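Inosine-uridine preferring nucleoside hydrolase family protein (Bacillus anthracis, PDB 2C40) belongs to the nucleosidase clan, an alpha/beta protein of the nucleoside hydrolase family that holds a calcium ion and alpha-D-ribofuranose in one pocket. Local coordinates at residues 48-53 against 83-88; 210-215 against 302-307; 127-132 against 174-179. All blocks are in the same frame, centred on the assembly; numbering follows the deposited sequence.

Contact 1: 48-53 against 83-88; sequences SRKIID and YVDALP
The backbones come nearest at K50 on helix 41-55 and D85 on helix 80-85, whose CA atoms stand 7.9 Å apart, a gap that side chains must bridge. K50 does most of the reaching. Its chain runs extended beyond CG and meets the shorter D85 side chain at about a right angle. At its end NZ forms a salt bridge with D85 OD1 at 2.9 Å, and the ammonium lies well above the carboxylate plane, 49° out of it. D85 CG is anti to the backbone N (chi1 -173°), a torsion that folds the carboxylate back beside its own carbonyl carbon. One ammonium can therefore serve one carboxylate oxygen and the backbone carbonyl of the same residue: K50 NZ also donates to D85 O at 3.1 Å, with a C=O...N angle of 141°. The aliphatic part follows closely, K50 CE lying 3.1 Å from D85 OD1.

In the fold, helix 41-55 is the connection of a beta-alpha-beta crossover, linking parallel neighbours 27-34 and 62-64 of the mixed sheet, and the salt bridge, at the protein surface, ties K50 of this helix to the end of helix 80-85. N91 completes the polar cluster: its OD1 accepts from K50 NZ while its ND2 donates to D85 O, so that carbonyl receives two donors and the ammonium has three acceptors. I51 and V84, both buried, do not touch each other but both pack on L90. On the 83-88 side, Y83, A86 and L87 rest against A229 of the second subunit.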
loop_
_atom_site.group_PDB
_atom_site.type_symbol
_atom_site.label_atom_id
_atom_site.label_comp_id
_atom_site.label_asym_id
_atom_site.label_seq_id
_atom_site.Cartn_x
_atom_site.Cartn_y
_atom_site.Cartn_z
ATOM N N SER A 48 14.736 -6.303 2.863
ATOM C CA SER A 48 15.447 -7.282 3.760
ATOM C C SER A 48 16.723 -6.707 4.368
ATOM O O SER A 48 16.952 -6.827 5.567
ATOM C CB SER A 48 15.847 -8.559 3.007
ATOM O OG SER A 48 14.723 -9.113 2.375
ATOM N N ARG A 49 17.542 -6.071 3.536
ATOM C CA ARG A 49 18.764 -5.454 4.027
ATOM C C ARG A 49 18.525 -4.338 5.028
ATOM O O ARG A 49 19.223 -4.255 6.029
ATOM C CB ARG A 49 19.626 -4.974 2.858
ATOM C CG ARG A 49 20.190 -6.167 2.028
ATOM C CD ARG A 49 20.600 -5.723 0.640
ATOM N NE ARG A 49 21.738 -4.828 0.712
ATOM C CZ ARG A 49 22.099 -3.942 -0.221
ATOM N NH1 ARG A 49 21.372 -3.757 -1.310
ATOM N NH2 ARG A 49 23.211 -3.221 -0.043
ATOM N N LYS A 50 17.543 -3.487 4.748
ATOM C CA LYS A 50 17.176 -2.372 5.650
ATOM C C LYS A 50 16.538 -2.889 6.960
ATOM O O LYS A 50 16.655 -2.282 8.022
ATOM C CB LYS A 50 16.194 -1.413 4.959
ATOM C CG LYS A 50 16.701 -0.770 3.657
ATOM C CD LYS A 50 15.723 0.231 3.112
ATOM C CE LYS A 50 16.087 0.615 1.704
ATOM N NZ LYS A 50 15.070 1.523 1.140
ATOM N N ILE A 51 15.855 -4.014 6.876
ATOM C CA ILE A 51 15.234 -4.599 8.075
ATOM C C ILE A 51 16.326 -5.141 8.992
ATOM O O ILE A 51 16.270 -4.958 10.205
ATOM C CB ILE A 51 14.192 -5.670 7.718
ATOM C CG1 ILE A 51 12.975 -4.993 7.119
ATOM C CG2 ILE A 51 13.771 -6.459 8.971
ATOM C CD1 ILE A 51 11.965 -5.930 6.411
ATOM N N ILE A 52 17.323 -5.784 8.392
ATOM C CA ILE A 52 18.445 -6.335 9.138
ATOM C C ILE A 52 19.238 -5.168 9.733
ATOM O O ILE A 52 19.555 -5.192 10.912
ATOM C CB ILE A 52 19.316 -7.218 8.249
ATOM C CG1 ILE A 52 18.539 -8.441 7.783
ATOM C CG2 ILE A 52 20.569 -7.695 8.994
ATOM C CD1 ILE A 52 19.214 -9.144 6.602
ATOM N N ASP A 53 19.502 -4.121 8.944
ATOM C CA ASP A 53 20.157 -2.935 9.480
ATOM C C ASP A 53 19.450 -2.351 10.702
ATOM O O ASP A 53 20.071 -2.137 11.744
ATOM C CB ASP A 53 20.222 -1.797 8.445
ATOM C CG ASP A 53 21.262 -2.020 7.378
ATOM O OD1 ASP A 53 21.849 -3.099 7.317
ATOM O OD2 ASP A 53 21.475 -1.107 6.564
ATOM N N TYR A 83 6.435 -1.120 -1.511
ATOM C CA TYR A 83 5.839 -0.318 -0.489
ATOM C C TYR A 83 6.566 -0.478 0.800
ATOM O O TYR A 83 6.889 0.524 1.420
ATOM C CB TYR A 83 4.332 -0.607 -0.356
ATOM C CG TYR A 83 3.634 -0.744 -1.712
ATOM C CD1 TYR A 83 2.647 -1.716 -1.923
ATOM C CD2 TYR A 83 4.021 0.036 -2.803
ATOM C CE1 TYR A 83 2.030 -1.853 -3.170
ATOM C CE2 TYR A 83 3.420 -0.105 -4.065
ATOM C CZ TYR A 83 2.434 -1.047 -4.232
ATOM O OH TYR A 83 1.828 -1.169 -5.454
ATOM N N VAL A 84 6.870 -1.707 1.209
ATOM C CA VAL A 84 7.583 -1.896 2.464
ATOM C C VAL A 84 8.967 -1.215 2.415
ATOM O O VAL A 84 9.337 -0.519 3.362
ATOM C CB VAL A 84 7.724 -3.382 2.850
ATOM C CG1 VAL A 84 8.563 -3.521 4.111
ATOM C CG2 VAL A 84 6.342 -3.997 3.046
ATOM N N ASP A 85 9.668 -1.366 1.292
ATOM C CA ASP A 85 11.006 -0.740 1.039
ATOM C C ASP A 85 10.989 0.777 1.099
ATOM O O ASP A 85 11.998 1.438 1.471
ATOM C CB ASP A 85 11.472 -1.154 -0.358
ATOM C CG ASP A 85 12.869 -0.729 -0.653
ATOM O OD1 ASP A 85 13.709 -0.865 0.269
ATOM O OD2 ASP A 85 13.100 -0.246 -1.785
ATOM N N ALA A 86 9.843 1.352 0.724
ATOM C CA ALA A 86 9.678 2.801 0.766
ATOM C C ALA A 86 9.213 3.350 2.106
ATOM O O ALA A 86 9.095 4.535 2.220
ATOM C CB ALA A 86 8.766 3.283 -0.339
ATOM N N LEU A 87 9.013 2.514 3.124
ATOM C CA LEU A 87 8.550 3.002 4.426
ATOM C C LEU A 87 9.666 3.811 5.185
ATOM O O LEU A 87 10.839 3.383 5.231
ATOM C CB LEU A 87 8.036 1.835 5.280
ATOM C CG LEU A 87 6.729 1.112 4.949
ATOM C CD1 LEU A 87 6.543 0.003 5.931
ATOM C CD2 LEU A 87 5.523 2.033 4.940
ATOM N N PRO A 88 9.294 4.979 5.770
ATOM C CA PRO A 88 10.302 5.860 6.368
ATOM C C PRO A 88 11.132 5.183 7.473
ATOM O O PRO A 88 12.353 5.355 7.530
ATOM C CB PRO A 88 9.468 7.003 6.914
ATOM C CG PRO A 88 8.217 6.987 6.058
ATOM C CD PRO A 88 7.935 5.561 5.890
#

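Contact 2: 210-215 against 302-307; sequences EQWAKE and YITRLA
W212 O accepts E215 N at 3.0 Å and I303 O accepts A307 N at the same 3.0 Å; bonds of this sort stay within each segment, and no hydrogen bond joins 210-215 to 302-307. What crosses is the edge of the W212 indole. CG lies anti to the carbonyl carbon (chi1 -76°), and the far end of the ring comes nearer to helix 296-308 than the start of the side chain does. T304 CG2 sits at that edge, in the ring plane, 3.4 Å from W212 NE1. Beside it along the same edge, I303 CG1 lies 4.3 Å from W212 CZ2, an ordinary apolar approach. The indole N-H thus faces carbon, and NE1 is buried without a hydrogen-bond partner anywhere in the model. The T304 torsion is suspect, since chi1 of 129° leaves the side chain away from any staggered position; which T304 group truly faces the nitrogen is therefore less certain than the proximity itself.

I221 and Y228 of helix 219-229 and L204 also touch W212, and A307 packs on I221 and L224. E215 OE1 makes a salt bridge with K308 NZ. Centred about 20 Å from the chain centre, the contact is interhelical packing at the periphery of an alpha/beta fold, where helices 206-214, 219-229 and 296-308 meet around one tryptophan.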
loop_
_atom_site.group_PDB
_atom_site.type_symbol
_atom_site.label_atom_id
_atom_site.label_comp_id
_atom_site.label_asym_id
_atom_site.label_seq_id
_atom_site.Cartn_x
_atom_site.Cartn_y
_atom_site.Cartn_z
ATOM N N GLU A 210 -6.305 -3.186 15.175
ATOM C CA GLU A 210 -6.568 -2.042 16.026
ATOM C C GLU A 210 -5.791 -2.041 17.325
ATOM O O GLU A 210 -5.415 -0.984 17.786
ATOM C CB GLU A 210 -8.047 -1.924 16.388
ATOM C CG GLU A 210 -8.905 -1.586 15.201
ATOM C CD GLU A 210 -10.393 -1.590 15.499
ATOM O OE1 GLU A 210 -11.127 -1.027 14.643
ATOM O OE2 GLU A 210 -10.812 -2.148 16.559
ATOM N N GLN A 211 -5.642 -3.215 17.932
ATOM C CA GLN A 211 -4.909 -3.385 19.176
ATOM C C GLN A 211 -3.407 -3.158 18.972
ATOM O O GLN A 211 -2.730 -2.626 19.840
ATOM C CB GLN A 211 -5.157 -4.776 19.767
ATOM N N TRP A 212 -2.893 -3.509 17.807
ATOM C CA TRP A 212 -1.550 -3.077 17.408
ATOM C C TRP A 212 -1.398 -1.569 17.236
ATOM O O TRP A 212 -0.411 -1.010 17.712
ATOM C CB TRP A 212 -1.099 -3.796 16.121
ATOM C CG TRP A 212 -0.679 -5.248 16.360
ATOM C CD1 TRP A 212 -0.305 -5.785 17.541
ATOM C CD2 TRP A 212 -0.546 -6.289 15.388
ATOM N NE1 TRP A 212 0.041 -7.073 17.375
ATOM C CE2 TRP A 212 -0.102 -7.426 16.068
ATOM C CE3 TRP A 212 -0.749 -6.364 14.019
ATOM C CZ2 TRP A 212 0.128 -8.646 15.431
ATOM C CZ3 TRP A 212 -0.539 -7.557 13.382
ATOM C CH2 TRP A 212 -0.108 -8.690 14.080
ATOM N N ALA A 213 -2.371 -0.928 16.590
ATOM C CA ALA A 213 -2.347 0.509 16.356
ATOM C C ALA A 213 -2.300 1.287 17.684
ATOM O O ALA A 213 -1.578 2.283 17.785
ATOM C CB ALA A 213 -3.561 0.899 15.526
ATOM N N LYS A 214 -3.070 0.836 18.681
ATOM C CA LYS A 214 -3.075 1.423 20.030
ATOM C C LYS A 214 -1.680 1.432 20.659
ATOM O O LYS A 214 -1.366 2.297 21.463
ATOM C CB LYS A 214 -4.088 0.700 20.960
ATOM N N GLU A 215 -0.833 0.475 20.285
ATOM C CA GLU A 215 0.523 0.385 20.853
ATOM C C GLU A 215 1.617 0.747 19.876
ATOM O O GLU A 215 2.750 0.269 19.965
ATOM C CB GLU A 215 0.762 -1.012 21.451
ATOM C CG GLU A 215 -0.231 -1.303 22.557
ATOM C CD GLU A 215 0.200 -2.426 23.429
ATOM O OE1 GLU A 215 0.639 -3.440 22.868
ATOM O OE2 GLU A 215 0.075 -2.294 24.671
ATOM N N TYR A 302 2.828 -13.879 21.248
ATOM C CA TYR A 302 4.231 -14.130 20.947
ATOM C C TYR A 302 4.787 -13.080 19.964
ATOM O O TYR A 302 5.824 -12.463 20.199
ATOM C CB TYR A 302 4.345 -15.538 20.379
ATOM C CG TYR A 302 5.706 -15.969 19.946
ATOM C CD1 TYR A 302 5.895 -16.544 18.699
ATOM C CD2 TYR A 302 6.805 -15.811 20.782
ATOM C CE1 TYR A 302 7.144 -16.984 18.309
ATOM C CE2 TYR A 302 8.056 -16.237 20.403
ATOM C CZ TYR A 302 8.223 -16.815 19.158
ATOM O OH TYR A 302 9.477 -17.226 18.756
ATOM N N ILE A 303 4.086 -12.877 18.868
ATOM C CA ILE A 303 4.565 -11.947 17.851
ATOM C C ILE A 303 4.467 -10.487 18.292
ATOM O O ILE A 303 5.364 -9.708 17.987
ATOM C CB ILE A 303 3.971 -12.273 16.480
ATOM C CG1 ILE A 303 2.473 -12.041 16.477
ATOM C CG2 ILE A 303 4.318 -13.772 16.092
ATOM C CD1 ILE A 303 1.731 -12.693 15.269
ATOM N N THR A 304 3.466 -10.138 19.092
ATOM C CA THR A 304 3.467 -8.812 19.724
ATOM C C THR A 304 4.586 -8.672 20.779
ATOM O O THR A 304 5.205 -7.625 20.838
ATOM C CB THR A 304 2.039 -8.233 20.118
ATOM O OG1 THR A 304 1.973 -7.780 21.493
ATOM C CG2 THR A 304 0.930 -9.181 19.834
ATOM N N ARG A 305 4.925 -9.722 21.530
ATOM C CA ARG A 305 6.105 -9.647 22.453
ATOM C C ARG A 305 7.400 -9.367 21.681
ATOM O O ARG A 305 8.169 -8.486 22.062
ATOM C CB ARG A 305 6.279 -10.918 23.302
ATOM C CG ARG A 305 5.438 -10.856 24.542
ATOM C CD ARG A 305 5.330 -12.176 25.327
ATOM N NE ARG A 305 4.379 -11.930 26.426
ATOM C CZ ARG A 305 4.695 -11.340 27.573
ATOM N NH1 ARG A 305 5.943 -10.955 27.817
ATOM N NH2 ARG A 305 3.761 -11.133 28.482
ATOM N N LEU A 306 7.604 -10.126 20.604
ATOM C CA LEU A 306 8.770 -9.997 19.717
ATOM C C LEU A 306 8.920 -8.620 19.069
ATOM O O LEU A 306 10.016 -8.081 19.022
ATOM C CB LEU A 306 8.704 -11.024 18.575
ATOM C CG LEU A 306 8.771 -12.512 18.932
ATOM C CD1 LEU A 306 8.565 -13.318 17.655
ATOM C CD2 LEU A 306 10.078 -12.913 19.656
ATOM N N ALA A 307 7.809 -8.056 18.590
ATOM C CA ALA A 307 7.764 -6.709 18.058
ATOM C C ALA A 307 8.140 -5.638 19.097
ATOM O O ALA A 307 8.788 -4.644 18.778
ATOM C CB ALA A 307 6.362 -6.424 17.468
#

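Contact 3: 127-132 against 174-179; sequences PLTDLA and SFWDPE
Apolar contact dominates between P127 and W176. P127 CG lies over one face of the indole, 3.1 Å above its plane and displaced from the ring centre toward its border, while P127 CB is 3.4 Å from W176 CE3. W176 has CG anti to the backbone N (chi1 -163°), beside the carbonyl carbon, which brings one face of the ring to P127 CG. T129 CG2 is modelled at the ring edge, too close to W176 and D177 to bear any conclusion.

Polar linkage is indirect. A single water accepts from L128 N at 2.8 Å and donates to D177 O at 3.0 Å, joining the two backbones. Both L128 and D177 occupy N-cap positions, and D177 OD1 makes a weak bond to A180 N at the start of helix 178-186.

The site lies close by. The P127 side chain is about 6 Å from the calcium ion, whose ligand T125 is two residues earlier, and about 7 Å from the ribofuranose; F73 of the ribofuranose pocket meets the W176 ring. The chemistry implies a mainly hydrophobic junction beside the pocket, with a water linking L128 N and D177 O where no direct hydrogen bond crosses.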
loop_
_atom_site.group_PDB
_atom_site.type_symbol
_atom_site.label_atom_id
_atom_site.label_comp_id
_atom_site.label_asym_id
_atom_site.label_seq_id
_atom_site.Cartn_x
_atom_site.Cartn_y
_atom_site.Cartn_z
ATOM N N PRO A 127 8.307 -20.347 -2.621
ATOM C CA PRO A 127 8.545 -21.593 -3.353
ATOM C C PRO A 127 9.851 -22.301 -2.974
ATOM O O PRO A 127 10.726 -21.667 -2.384
ATOM C CB PRO A 127 8.650 -21.082 -4.785
ATOM C CG PRO A 127 7.774 -19.890 -4.821
ATOM C CD PRO A 127 8.081 -19.229 -3.537
ATOM N N LEU A 128 10.011 -23.564 -3.378
ATOM C CA LEU A 128 11.149 -24.369 -2.955
ATOM C C LEU A 128 12.307 -24.417 -3.933
ATOM O O LEU A 128 13.245 -25.136 -3.699
ATOM C CB LEU A 128 10.690 -25.794 -2.659
ATOM C CG LEU A 128 9.960 -25.982 -1.327
ATOM C CD1 LEU A 128 9.339 -27.373 -1.348
ATOM C CD2 LEU A 128 10.919 -25.809 -0.152
ATOM N N THR A 129 12.287 -23.632 -4.997
ATOM C CA THR A 129 13.229 -23.880 -6.098
ATOM C C THR A 129 14.709 -23.605 -5.789
ATOM O O THR A 129 15.565 -24.349 -6.284
ATOM C CB THR A 129 12.743 -23.396 -7.505
ATOM O OG1 THR A 129 13.780 -22.722 -8.264
ATOM C CG2 THR A 129 11.483 -22.671 -7.470
ATOM N N ASP A 130 15.015 -22.648 -4.898
ATOM C CA ASP A 130 16.440 -22.483 -4.480
ATOM C C ASP A 130 16.965 -23.737 -3.743
ATOM O O ASP A 130 18.161 -24.097 -3.853
ATOM C CB ASP A 130 16.668 -21.247 -3.581
ATOM C CG ASP A 130 16.570 -19.907 -4.330
ATOM O OD1 ASP A 130 16.896 -19.821 -5.533
ATOM O OD2 ASP A 130 16.179 -18.908 -3.669
ATOM N N LEU A 131 16.096 -24.388 -2.968
ATOM C CA LEU A 131 16.463 -25.639 -2.310
ATOM C C LEU A 131 16.537 -26.859 -3.251
ATOM O O LEU A 131 17.425 -27.698 -3.129
ATOM C CB LEU A 131 15.533 -25.918 -1.120
ATOM C CG LEU A 131 15.715 -27.228 -0.332
ATOM C CD1 LEU A 131 17.075 -27.341 0.334
ATOM C CD2 LEU A 131 14.616 -27.395 0.701
ATOM N N ALA A 132 15.572 -27.018 -4.130
ATOM C CA ALA A 132 15.599 -28.095 -5.124
ATOM C C ALA A 132 16.907 -28.074 -5.849
ATOM O O ALA A 132 17.583 -29.101 -6.046
ATOM C CB ALA A 132 14.429 -27.887 -6.125
ATOM N N SER A 174 3.676 -24.043 -3.784
ATOM C CA SER A 174 3.835 -25.284 -4.541
ATOM C C SER A 174 3.608 -25.060 -6.030
ATOM O O SER A 174 4.413 -25.476 -6.850
ATOM C CB SER A 174 2.864 -26.372 -4.079
ATOM O OG SER A 174 2.804 -26.436 -2.672
ATOM N N PHE A 175 2.497 -24.426 -6.367
ATOM C CA PHE A 175 2.172 -24.141 -7.769
ATOM C C PHE A 175 3.287 -23.384 -8.537
ATOM O O PHE A 175 3.529 -23.677 -9.673
ATOM C CB PHE A 175 0.858 -23.371 -7.818
ATOM C CG PHE A 175 0.322 -23.115 -9.218
ATOM C CD1 PHE A 175 -0.078 -24.173 -10.016
ATOM C CD2 PHE A 175 0.177 -21.814 -9.696
ATOM C CE1 PHE A 175 -0.573 -23.969 -11.273
ATOM C CE2 PHE A 175 -0.321 -21.566 -10.980
ATOM C CZ PHE A 175 -0.723 -22.629 -11.772
ATOM N N TRP A 176 3.978 -22.454 -7.886
ATOM C CA TRP A 176 5.017 -21.651 -8.552
ATOM C C TRP A 176 6.063 -22.506 -9.194
ATOM O O TRP A 176 6.564 -22.155 -10.265
ATOM C CB TRP A 176 5.694 -20.693 -7.595
ATOM C CG TRP A 176 6.513 -19.527 -8.216
ATOM C CD1 TRP A 176 6.032 -18.349 -8.631
ATOM C CD2 TRP A 176 7.952 -19.434 -8.347
ATOM N NE1 TRP A 176 7.025 -17.550 -9.084
ATOM C CE2 TRP A 176 8.225 -18.175 -8.897
ATOM C CE3 TRP A 176 9.027 -20.295 -8.038
ATOM C CZ2 TRP A 176 9.520 -17.716 -9.139
ATOM C CZ3 TRP A 176 10.323 -19.853 -8.317
ATOM C CH2 TRP A 176 10.544 -18.556 -8.865
ATOM N N ASP A 177 6.397 -23.630 -8.541
ATOM C CA ASP A 177 7.348 -24.598 -9.074
ATOM C C ASP A 177 7.093 -25.997 -8.454
ATOM O O ASP A 177 7.710 -26.371 -7.422
ATOM C CB ASP A 177 8.762 -24.123 -8.775
ATOM C CG ASP A 177 9.799 -24.949 -9.485
ATOM O OD1 ASP A 177 9.372 -25.946 -10.074
ATOM O OD2 ASP A 177 11.000 -24.585 -9.501
ATOM N N PRO A 178 6.176 -26.751 -9.059
ATOM C CA PRO A 178 5.820 -28.103 -8.603
ATOM C C PRO A 178 6.952 -29.116 -8.663
ATOM O O PRO A 178 7.004 -30.041 -7.819
ATOM C CB PRO A 178 4.679 -28.499 -9.538
ATOM C CG PRO A 178 4.189 -27.205 -10.109
ATOM C CD PRO A 178 5.352 -26.327 -10.208
ATOM N N GLU A 179 7.861 -28.936 -9.620
ATOM C CA GLU A 179 9.008 -29.818 -9.786
ATOM C C GLU A 179 9.962 -29.688 -8.596
ATOM O O GLU A 179 10.512 -30.675 -8.123
ATOM C CB GLU A 179 9.690 -29.511 -11.109
ATOM C CG GLU A 179 8.745 -29.894 -12.256
ATOM C CD GLU A 179 9.155 -29.390 -13.636
ATOM O OE1 GLU A 179 9.407 -28.160 -13.829
ATOM O OE2 GLU A 179 9.163 -30.232 -14.564
HETATM O O HOH W 1 7.974 -24.622 -5.024
#

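Overall arrangement
Along the chain contact 1 closes first, then contact 3, then contact 2, in series. Their centres are about 19 Å apart for contacts 1 and 2, 26 Å for contacts 1 and 3, and 33 Å for contacts 2 and 3, and no two touch. Contacts 2 and 3 lie on opposite sides of the chain's centre. Helix 12-21 links the first pair: L15 and F19 pack against contact 1, L20 against contact 2. Both also meet the second subunit, A213 packing on N91 of that copy. Contact 3 instead lies near the calcium ion, so dimer-facing helical packing and pocket-side packing occupy separate parts of one alpha/beta fold.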